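Local structure of ketosynthase (Streptomyces sp. MSC090213JE08, 6KXD) at residues D111-V116 and R196-L201; H156-T161 and G169-V174; S254-V259 and R274-R279; E286-V291 and L316-S321. The protein forms, with a separate ketosynthase chain, the ketosynthase/chain length factor pair of the ishigamide polyketide synthase, probably serving 3-oxoacyl-[acyl-carrier-protein] synthesis. One frame throughout, in Å; residues are numbered along the deposited sequence.

Contact 1 of 4, residues D111-V116 and R196-L201; sequences DELTGV and RATKYL
Y200 lays its ring over G115, whose CA stands 3.6 Å from the centroid of the Y200 ring and 14° off its normal, a CH-pi contact on the face. An unusual chi1 of -115° sets CG of Y200 off the staggered positions; the CD1-CE1 side of the ring then lies against G115, where glycine lets it rest on bare backbone. In the plane of that ring, Y200 OH meets a water that donates to V116 O, 2.8 Å from the water oxygen. Four side chains converge on a second water: D111 OD1 accepts from it at 2.6 Å, K199 NZ donates to it at 3.0 Å, and both T114 OG1 and T198 OG1 bond to it. T198 brings OG1 there by setting it between its backbone N and carbonyl carbon (chi1 61°), while the K199 chain bends twice near its end. An Asx turn, L113 N donating to D111 OD1 at 2.8 Å, holds D111. L113 CD1 and CB lie against T198 CG2, CD1 at 3.9 Å from it, and T198 N donates to L113 O. On the face shared by T114 and L201, T114 CG2 touches L201 CD1 at 3.5 Å. Between the backbones, G115 N donates to K199 O at 2.7 Å and L201 N to G115 O. These are neighbouring parallel strands, 114-119 and 199-206, in the core sheet of the thiolase-like ketosynthase fold, Y200 packing against helix 180-193.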
# COMPACT_ATOMS: atom_id res chain seq x y z
N ASP B 111 6.75 5.14 -20.66
CA ASP B 111 7.90 5.96 -20.35
C ASP B 111 7.97 6.16 -18.84
O ASP B 111 7.22 5.56 -18.08
CB ASP B 111 7.82 7.27 -21.14
CG ASP B 111 6.56 8.09 -20.91
OD1 ASP B 111 5.91 7.97 -19.83
OD2 ASP B 111 6.22 8.86 -21.83
N GLU B 112 8.83 7.10 -18.42
CA GLU B 112 9.03 7.39 -17.05
C GLU B 112 7.79 8.04 -16.43
O GLU B 112 7.79 8.24 -15.23
CB GLU B 112 10.31 8.24 -16.93
CG GLU B 112 10.17 9.68 -17.40
CD GLU B 112 10.15 9.88 -18.91
OE1 GLU B 112 10.40 8.87 -19.67
OE2 GLU B 112 9.85 11.03 -19.35
N LEU B 113 6.75 8.42 -17.21
CA LEU B 113 5.51 8.97 -16.68
C LEU B 113 4.38 7.93 -16.74
O LEU B 113 3.18 8.27 -16.61
CB LEU B 113 5.14 10.23 -17.46
CG LEU B 113 6.01 11.46 -17.16
CD1 LEU B 113 5.43 12.69 -17.85
CD2 LEU B 113 6.15 11.67 -15.65
N THR B 114 4.77 6.68 -16.95
CA THR B 114 3.87 5.56 -16.82
C THR B 114 3.93 5.06 -15.38
O THR B 114 4.95 4.60 -14.93
CB THR B 114 4.17 4.38 -17.73
OG1 THR B 114 4.18 4.84 -19.08
CG2 THR B 114 3.13 3.29 -17.59
N GLY B 115 2.80 5.15 -14.70
CA GLY B 115 2.70 4.67 -13.33
C GLY B 115 2.31 3.21 -13.27
O GLY B 115 1.70 2.61 -14.23
N VAL B 116 2.57 2.59 -12.10
CA VAL B 116 2.12 1.26 -11.83
C VAL B 116 1.47 1.30 -10.46
O VAL B 116 2.12 1.80 -9.53
CB VAL B 116 3.28 0.24 -11.77
CG1 VAL B 116 2.78 -1.12 -11.30
CG2 VAL B 116 3.98 0.12 -13.12
N ARG B 196 1.14 13.29 -12.16
CA ARG B 196 2.25 12.47 -11.67
C ARG B 196 2.55 11.32 -12.63
O ARG B 196 3.59 10.69 -12.58
CB ARG B 196 1.94 11.96 -10.26
CG ARG B 196 2.89 12.49 -9.21
CD ARG B 196 2.43 12.20 -7.81
NE ARG B 196 1.94 13.40 -7.20
CZ ARG B 196 2.71 14.43 -6.87
NH1 ARG B 196 4.01 14.41 -7.13
NH2 ARG B 196 2.17 15.47 -6.24
N ALA B 197 1.61 11.07 -13.54
CA ALA B 197 1.68 10.03 -14.55
C ALA B 197 0.75 10.45 -15.68
O ALA B 197 -0.25 11.07 -15.41
CB ALA B 197 1.27 8.69 -13.97
N THR B 198 1.10 10.10 -16.92
CA THR B 198 0.23 10.27 -18.10
C THR B 198 -0.50 8.97 -18.41
O THR B 198 -1.51 8.96 -19.07
CB THR B 198 1.09 10.72 -19.29
OG1 THR B 198 2.05 9.70 -19.57
CG2 THR B 198 1.80 12.03 -18.97
N LYS B 199 0.10 7.84 -18.04
CA LYS B 199 -0.49 6.55 -18.24
C LYS B 199 -0.25 5.72 -16.97
O LYS B 199 0.70 5.95 -16.23
CB LYS B 199 0.14 5.76 -19.38
CG LYS B 199 0.02 6.32 -20.78
CD LYS B 199 0.43 5.28 -21.81
CE LYS B 199 1.13 5.89 -23.00
NZ LYS B 199 2.39 6.55 -22.57
N TYR B 200 -1.11 4.74 -16.75
CA TYR B 200 -1.03 3.91 -15.57
C TYR B 200 -1.38 2.49 -15.92
O TYR B 200 -2.34 2.25 -16.66
CB TYR B 200 -2.00 4.34 -14.47
CG TYR B 200 -1.31 4.82 -13.23
CD1 TYR B 200 -0.75 3.94 -12.30
CD2 TYR B 200 -1.19 6.17 -12.99
CE1 TYR B 200 -0.11 4.41 -11.17
CE2 TYR B 200 -0.56 6.66 -11.86
CZ TYR B 200 -0.03 5.78 -10.94
OH TYR B 200 0.60 6.34 -9.88
N LEU B 201 -0.59 1.57 -15.39
CA LEU B 201 -0.91 0.17 -15.30
C LEU B 201 -1.55 -0.00 -13.94
O LEU B 201 -0.94 0.33 -12.96
CB LEU B 201 0.34 -0.69 -15.30
CG LEU B 201 0.98 -1.08 -16.61
CD1 LEU B 201 1.89 0.01 -17.07
CD2 LEU B 201 1.77 -2.38 -16.42
O HOH W 1 3.38 7.42 -19.85
O HOH W 2 2.02 4.43 -8.62

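Contact 2 of 4, residues H156-T161 and G169-V174; sequences HAAGAT and GPNTTV
Where A158 faces T173, their CA atoms 6.3 Å apart, segment 156-161 runs nearly antiparallel to strand 171-174 (156° between directions), the axes coming within 7.6 Å. N171 supplies the direct polar link. Its CG is anti to the backbone N (chi1 -164°), extending the amide toward the helix, where ND2 donates to A158 O at 3.0 Å. The bond is straight at hydrogen and lies in the amide plane of N171, yet the donor stands well above the plane of the A158 carbonyl. N171 OD1 sits near G159 N at a poor angle and accepts instead from N398 ND2 of the ketosynthase chain. Beside the amide, the A158 methyl points to the strand: CB lies 3.2 Å from T173 OG1, 3.5 Å from N171 OD1 and 3.7 Å from T172 O, so that three oxygens of the strand lie against it; it also touches V116. The strand is an inner element of the thiolase-like dimer: on one side it pairs with strand 114-119, and on the other T173 makes backbone hydrogen bonds to the ketosynthase chain, consistent with the sheet continuing between subunits as in other ketosynthases. T172 turns away from the helix and bonds Y187 OH through its hydroxyl. A water links helix to strand, accepting from A158 N at 2.8 Å and donating to T173 OG1 at 3.0 Å. One turn further along the helix, T161 OG1 donates to A157 O, which also takes T161 N on the opposite face of its carbonyl plane.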
# COMPACT_ATOMS: atom_id res chain seq x y z
N HIS B 156 6.56 -6.25 -4.03
CA HIS B 156 7.45 -6.89 -4.96
C HIS B 156 6.82 -7.06 -6.35
O HIS B 156 7.52 -6.85 -7.34
CB HIS B 156 7.92 -8.25 -4.51
CG HIS B 156 8.91 -8.80 -5.46
ND1 HIS B 156 8.57 -9.70 -6.45
CD2 HIS B 156 10.23 -8.50 -5.64
CE1 HIS B 156 9.68 -9.97 -7.17
NE2 HIS B 156 10.68 -9.29 -6.68
N ALA B 157 5.55 -7.48 -6.44
CA ALA B 157 4.93 -7.67 -7.77
C ALA B 157 4.96 -6.36 -8.58
O ALA B 157 5.34 -6.35 -9.78
CB ALA B 157 3.53 -8.26 -7.66
N ALA B 158 4.62 -5.22 -7.95
CA ALA B 158 4.56 -3.97 -8.64
C ALA B 158 5.97 -3.57 -9.11
O ALA B 158 6.15 -3.13 -10.23
CB ALA B 158 3.90 -2.92 -7.77
N GLY B 159 6.94 -3.74 -8.21
CA GLY B 159 8.35 -3.46 -8.45
C GLY B 159 8.92 -4.34 -9.55
O GLY B 159 9.67 -3.85 -10.41
N ALA B 160 8.59 -5.63 -9.50
CA ALA B 160 9.01 -6.59 -10.53
C ALA B 160 8.48 -6.18 -11.90
O ALA B 160 9.18 -6.33 -12.93
CB ALA B 160 8.59 -8.00 -10.22
N THR B 161 7.23 -5.73 -11.93
CA THR B 161 6.61 -5.28 -13.19
C THR B 161 7.44 -4.15 -13.77
O THR B 161 7.73 -4.12 -14.98
CB THR B 161 5.16 -4.87 -12.94
OG1 THR B 161 4.48 -5.99 -12.38
CG2 THR B 161 4.44 -4.43 -14.19
N GLY B 169 8.55 5.23 -13.56
CA GLY B 169 7.59 6.14 -13.03
C GLY B 169 7.01 5.66 -11.70
O GLY B 169 7.48 4.70 -11.12
N PRO B 170 5.96 6.31 -11.20
CA PRO B 170 5.43 6.00 -9.87
C PRO B 170 5.09 4.51 -9.79
O PRO B 170 4.58 3.89 -10.73
CB PRO B 170 4.16 6.86 -9.80
CG PRO B 170 4.49 8.03 -10.72
CD PRO B 170 5.20 7.38 -11.88
N ASN B 171 5.41 3.91 -8.65
CA ASN B 171 5.26 2.50 -8.47
C ASN B 171 4.68 2.28 -7.08
O ASN B 171 5.37 2.52 -6.11
CB ASN B 171 6.58 1.77 -8.60
CG ASN B 171 6.39 0.30 -8.79
OD1 ASN B 171 6.38 -0.45 -7.82
ND2 ASN B 171 6.29 -0.13 -10.04
N THR B 172 3.41 1.85 -7.03
CA THR B 172 2.71 1.78 -5.79
C THR B 172 2.01 0.42 -5.68
O THR B 172 1.59 -0.19 -6.65
CB THR B 172 1.68 2.91 -5.68
OG1 THR B 172 2.35 4.13 -5.94
CG2 THR B 172 1.04 2.98 -4.32
N THR B 173 1.89 -0.06 -4.44
CA THR B 173 1.11 -1.21 -4.13
C THR B 173 0.16 -0.78 -3.02
O THR B 173 0.59 -0.03 -2.11
CB THR B 173 1.96 -2.39 -3.66
OG1 THR B 173 2.91 -2.58 -4.70
CG2 THR B 173 1.18 -3.66 -3.45
N VAL B 174 -1.10 -1.18 -3.15
CA VAL B 174 -2.10 -0.82 -2.16
C VAL B 174 -2.76 -2.13 -1.75
O VAL B 174 -2.84 -3.07 -2.48
CB VAL B 174 -3.14 0.21 -2.64
CG1 VAL B 174 -2.49 1.54 -2.96
CG2 VAL B 174 -3.97 -0.32 -3.81
O HOH W 3 3.08 -5.40 -5.56

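Contact 3 of 4, residues S254-V259 and R274-R279; sequences SVETRV and RRALRR
S254 OG donates to A276 O at 2.8 Å, the shorter of the two hydrogen bonds across this strand-helix contact. The hydroxyl sits between the backbone N and carbonyl carbon of its own residue (chi1 65°) and reaches the helix carbonyl from the side, at a C=O...donor angle of 114°. E256 CG, anti to the carbonyl carbon (chi1 -70°), lies 3.5 Å from A276 CA, and the bend at chi2 then turns CD, and with it the carboxylate, between two arginines, each crossed at about a right angle. OE1 receives R279 NH1 in the guanidinium plane, a salt bridge whose hydrogen bond is weak at 3.4 Å, with the carboxylate standing perpendicular to the guanidinium. The same oxygen lies 3.0 Å from R279 CD. E256 OE2 lies 3.4 Å from R275 CD and 4.4 Å from R275 NE, beyond a salt bridge; the buried carboxylate probably gains from both positive charges all the same. The backbone of S254, E256 and R258 bonds strand 365-373, and T257 OG1 makes a weak bond to V161 O of the ketosynthase chain. Helix 265-280 thus covers one face of strand 250-259, while V255 and T257 on the other face touch helix 180-193, the helix-sheet-helix layering characteristic of the thiolase-like fold.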
# COMPACT_ATOMS: atom_id res chain seq x y z
N SER B 254 -16.43 7.61 -11.98
CA SER B 254 -16.29 7.83 -10.58
C SER B 254 -15.84 6.52 -9.90
O SER B 254 -16.08 5.43 -10.39
CB SER B 254 -17.57 8.28 -9.96
OG SER B 254 -18.50 7.24 -10.08
N VAL B 255 -15.15 6.72 -8.80
CA VAL B 255 -14.80 5.66 -7.88
C VAL B 255 -15.04 6.23 -6.49
O VAL B 255 -14.50 7.27 -6.12
CB VAL B 255 -13.35 5.19 -8.03
CG1 VAL B 255 -13.00 4.15 -6.98
CG2 VAL B 255 -13.07 4.68 -9.42
N GLU B 256 -15.90 5.55 -5.75
CA GLU B 256 -16.25 5.98 -4.47
C GLU B 256 -16.04 4.81 -3.51
O GLU B 256 -16.12 3.64 -3.89
CB GLU B 256 -17.71 6.48 -4.43
CG GLU B 256 -17.92 7.79 -5.17
CD GLU B 256 -17.17 9.01 -4.63
OE1 GLU B 256 -16.59 9.76 -5.44
OE2 GLU B 256 -17.18 9.19 -3.40
N THR B 257 -15.76 5.19 -2.27
CA THR B 257 -15.45 4.25 -1.24
C THR B 257 -16.09 4.69 0.06
O THR B 257 -16.32 5.88 0.30
CB THR B 257 -13.95 4.13 -0.98
OG1 THR B 257 -13.54 5.44 -0.61
CG2 THR B 257 -13.11 3.68 -2.15
N ARG B 258 -16.32 3.69 0.90
CA ARG B 258 -16.81 3.89 2.22
C ARG B 258 -16.23 2.81 3.12
O ARG B 258 -15.75 1.79 2.64
CB ARG B 258 -18.33 3.80 2.21
CG ARG B 258 -19.01 5.05 1.67
CD ARG B 258 -20.49 4.88 1.86
NE ARG B 258 -20.94 4.81 3.23
CZ ARG B 258 -21.35 5.86 3.93
NH1 ARG B 258 -21.07 7.08 3.52
NH2 ARG B 258 -22.05 5.68 5.04
N VAL B 259 -16.29 3.05 4.43
CA VAL B 259 -16.02 2.03 5.35
C VAL B 259 -17.32 1.71 6.08
O VAL B 259 -18.01 2.63 6.50
CB VAL B 259 -14.88 2.39 6.32
CG1 VAL B 259 -14.68 1.29 7.38
CG2 VAL B 259 -13.58 2.68 5.58
N ARG B 274 -24.74 4.98 -4.59
CA ARG B 274 -25.54 6.18 -4.92
C ARG B 274 -24.63 7.40 -5.08
O ARG B 274 -24.81 8.20 -6.02
CB ARG B 274 -26.59 6.46 -3.85
CG ARG B 274 -27.76 5.51 -3.98
CD ARG B 274 -28.97 5.95 -3.17
NE ARG B 274 -29.93 4.86 -3.20
CZ ARG B 274 -30.68 4.51 -4.25
NH1 ARG B 274 -30.80 5.27 -5.32
NH2 ARG B 274 -31.33 3.36 -4.20
N ARG B 275 -23.60 7.50 -4.22
CA ARG B 275 -22.64 8.53 -4.33
C ARG B 275 -21.87 8.38 -5.65
O ARG B 275 -21.68 9.36 -6.33
CB ARG B 275 -21.65 8.55 -3.16
CG ARG B 275 -20.79 9.81 -3.08
CD ARG B 275 -20.02 9.91 -1.75
NE ARG B 275 -20.25 11.17 -1.03
CZ ARG B 275 -21.24 11.39 -0.15
NH1 ARG B 275 -22.12 10.44 0.14
NH2 ARG B 275 -21.35 12.57 0.45
N ALA B 276 -21.44 7.16 -5.99
CA ALA B 276 -20.68 6.95 -7.23
C ALA B 276 -21.54 7.35 -8.45
O ALA B 276 -21.07 7.99 -9.41
CB ALA B 276 -20.22 5.53 -7.31
N LEU B 277 -22.80 6.99 -8.41
CA LEU B 277 -23.68 7.32 -9.54
C LEU B 277 -23.90 8.84 -9.62
O LEU B 277 -23.77 9.44 -10.71
CB LEU B 277 -24.98 6.55 -9.37
CG LEU B 277 -24.90 5.05 -9.65
CD1 LEU B 277 -26.14 4.37 -9.11
CD2 LEU B 277 -24.75 4.74 -11.14
N ARG B 278 -24.20 9.47 -8.49
CA ARG B 278 -24.32 10.94 -8.45
C ARG B 278 -23.06 11.58 -9.05
O ARG B 278 -23.14 12.40 -10.00
CB ARG B 278 -24.60 11.40 -7.01
CG ARG B 278 -24.50 12.91 -6.82
CD ARG B 278 -25.20 13.43 -5.57
NE ARG B 278 -25.15 12.49 -4.45
CZ ARG B 278 -24.28 12.54 -3.45
NH1 ARG B 278 -23.32 13.46 -3.44
NH2 ARG B 278 -24.37 11.68 -2.45
N ARG B 279 -21.89 11.17 -8.56
CA ARG B 279 -20.63 11.82 -8.97
C ARG B 279 -20.33 11.57 -10.45
O ARG B 279 -19.70 12.37 -11.10
CB ARG B 279 -19.49 11.39 -8.05
CG ARG B 279 -19.57 12.02 -6.66
CD ARG B 279 -18.23 12.19 -5.98
NE ARG B 279 -17.71 13.56 -6.00
CZ ARG B 279 -16.44 13.89 -5.76
NH1 ARG B 279 -15.52 12.95 -5.66
NH2 ARG B 279 -16.10 15.16 -5.62

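Contact 4 of 4, residues E286-V291 and L316-S321; sequences EVWAAV and LSRVPS. With ACT (acetate ion), chain E.
Where the chain turns a corner into strand 289-291, in the second half of the thiolase-like fold, W288 and R318 fasten the loop that links helices 313-316 and 332-344. The guanidinium of R318 lies flat on the indole, the planes only 4° apart and the centres 3.8 Å from each other. Its CZ is over the five-membered ring as a cation-pi partner, and R318 CG covers the six-membered ring, 3.9 Å from that centroid. Bends at chi2 (83°) and chi3 fold the arginine chain back across the ring instead of letting it extend. The same group grips the backbone of its stacking partner: R318 NE donates to W288 O at 2.7 Å and 163°, with the oxygen in the guanidinium plane, and NH2 adds a weak bond. Farther along the strand the contact becomes apolar. V291 CG2 meets V319 CG2 at 3.8 Å, A289 CB touches the same V319 methyl, and A290 CB packs on L316 CD2 at 3.9 Å; V319 continues onto A339 and A343 of helix 332-344. A water lies 2.6 Å from A290 O and 2.9 Å from L316 O, linking strand and loop. At the NH1/NH2 edge, acetate OXT lies in the guanidinium plane and accepts from R318 NH2 at 3.1 Å, with a weak bond from NH1; NH2 also forms a salt bridge with a phosphate ion. Both anions probably come from the crystallisation liquor, but their binding is consistent with the NH1/NH2 edge of the stacked arginine still presenting positive charge to anions.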
# COMPACT_ATOMS: atom_id res chain seq x y z
N GLU B 286 -29.78 4.08 -15.55
CA GLU B 286 -28.92 4.04 -16.74
C GLU B 286 -27.93 2.87 -16.67
O GLU B 286 -27.27 2.55 -17.67
CB GLU B 286 -28.09 5.31 -16.83
CG GLU B 286 -28.88 6.57 -17.11
CD GLU B 286 -27.92 7.73 -17.25
OE1 GLU B 286 -28.08 8.73 -16.52
OE2 GLU B 286 -26.97 7.59 -18.07
N VAL B 287 -27.80 2.22 -15.51
CA VAL B 287 -26.81 1.16 -15.38
C VAL B 287 -27.21 -0.01 -16.25
O VAL B 287 -28.30 -0.56 -16.13
CB VAL B 287 -26.63 0.71 -13.92
CG1 VAL B 287 -25.65 -0.46 -13.85
CG2 VAL B 287 -26.20 1.87 -13.05
N TRP B 288 -26.28 -0.40 -17.13
CA TRP B 288 -26.50 -1.43 -18.11
C TRP B 288 -25.88 -2.74 -17.65
O TRP B 288 -26.39 -3.83 -17.96
CB TRP B 288 -25.95 -0.94 -19.45
CG TRP B 288 -25.95 -1.93 -20.58
CD1 TRP B 288 -26.96 -2.21 -21.46
CD2 TRP B 288 -24.84 -2.75 -20.97
NE1 TRP B 288 -26.55 -3.16 -22.35
CE2 TRP B 288 -25.26 -3.51 -22.08
CE3 TRP B 288 -23.53 -2.90 -20.49
CZ2 TRP B 288 -24.41 -4.42 -22.71
CZ3 TRP B 288 -22.70 -3.81 -21.10
CH2 TRP B 288 -23.14 -4.55 -22.20
N ALA B 289 -24.77 -2.62 -16.91
CA ALA B 289 -24.11 -3.79 -16.32
C ALA B 289 -23.67 -3.44 -14.91
O ALA B 289 -23.07 -2.37 -14.69
CB ALA B 289 -22.93 -4.23 -17.17
N ALA B 290 -24.06 -4.28 -13.96
CA ALA B 290 -23.66 -4.14 -12.59
C ALA B 290 -23.04 -5.46 -12.14
O ALA B 290 -23.65 -6.51 -12.24
CB ALA B 290 -24.84 -3.79 -11.73
N VAL B 291 -21.81 -5.36 -11.61
CA VAL B 291 -21.01 -6.51 -11.29
C VAL B 291 -20.56 -6.39 -9.85
O VAL B 291 -19.63 -5.67 -9.54
CB VAL B 291 -19.82 -6.69 -12.24
CG1 VAL B 291 -19.10 -7.96 -11.90
CG2 VAL B 291 -20.26 -6.70 -13.71
N LEU B 316 -27.94 -6.81 -13.83
CA LEU B 316 -27.30 -7.86 -13.07
C LEU B 316 -27.20 -9.17 -13.87
O LEU B 316 -26.36 -10.01 -13.55
CB LEU B 316 -28.06 -8.09 -11.76
CG LEU B 316 -27.87 -7.02 -10.69
CD1 LEU B 316 -28.84 -7.24 -9.57
CD2 LEU B 316 -26.46 -7.00 -10.13
N SER B 317 -28.04 -9.34 -14.88
CA SER B 317 -28.05 -10.52 -15.74
C SER B 317 -27.12 -10.33 -16.94
O SER B 317 -27.05 -11.19 -17.77
CB SER B 317 -29.42 -10.81 -16.27
OG SER B 317 -30.35 -10.00 -15.62
N ARG B 318 -26.56 -9.14 -17.07
CA ARG B 318 -25.79 -8.79 -18.23
C ARG B 318 -24.43 -9.51 -18.21
O ARG B 318 -23.89 -9.82 -19.23
CB ARG B 318 -25.60 -7.27 -18.27
CG ARG B 318 -25.27 -6.75 -19.65
CD ARG B 318 -26.52 -6.55 -20.47
NE ARG B 318 -27.24 -5.43 -19.94
CZ ARG B 318 -28.50 -5.13 -20.24
NH1 ARG B 318 -29.12 -5.78 -21.21
NH2 ARG B 318 -29.12 -4.17 -19.57
N VAL B 319 -23.88 -9.72 -17.03
CA VAL B 319 -22.57 -10.30 -16.88
C VAL B 319 -22.74 -11.49 -15.96
O VAL B 319 -23.38 -11.34 -14.93
CB VAL B 319 -21.59 -9.28 -16.25
CG1 VAL B 319 -20.21 -9.88 -16.02
CG2 VAL B 319 -21.52 -8.02 -17.07
N PRO B 320 -22.12 -12.66 -16.25
CA PRO B 320 -22.18 -13.79 -15.32
C PRO B 320 -21.62 -13.48 -13.93
O PRO B 320 -20.76 -12.60 -13.79
CB PRO B 320 -21.37 -14.86 -16.05
CG PRO B 320 -21.52 -14.49 -17.52
CD PRO B 320 -21.44 -12.98 -17.51
N SER B 321 -22.11 -14.20 -12.92
CA SER B 321 -21.68 -14.02 -11.54
C SER B 321 -20.16 -14.19 -11.48
O SER B 321 -19.64 -15.06 -12.13
CB SER B 321 -22.32 -14.95 -10.56
OG SER B 321 -21.82 -14.67 -9.24
C ACT E . -32.42 -3.85 -21.99
O ACT E . -33.40 -4.54 -22.33
OXT ACT E . -32.00 -3.92 -20.81
CH3 ACT E . -31.78 -2.88 -22.94
O HOH W 4 -23.89 -9.06 -12.36

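Contacts 1 and 2 adjoin, centres 11 Å apart, because strand 114-119 lies between strands 171-174 and 199-206; V116 N and O probably bond P170 O and T172 N. Contact 2 falls within the chain span of contact 1, both in the N-terminal ketoacyl synthase region. Contacts 3 and 4 follow in series, centres 17 Å apart, and touch where L277 CD2 packs on V287 CG2 at 3.7 Å, as helix 265-280 leads into strand 287-291. Contacts 2 and 4 lie about 31 Å apart between centres, on opposite sides of the chain's centre. The contacts thus sample both halves of the thiolase-like fold; contacts 1, 2 and 3 reach the ketosynthase chain, while contact 4 touches no other protein chain.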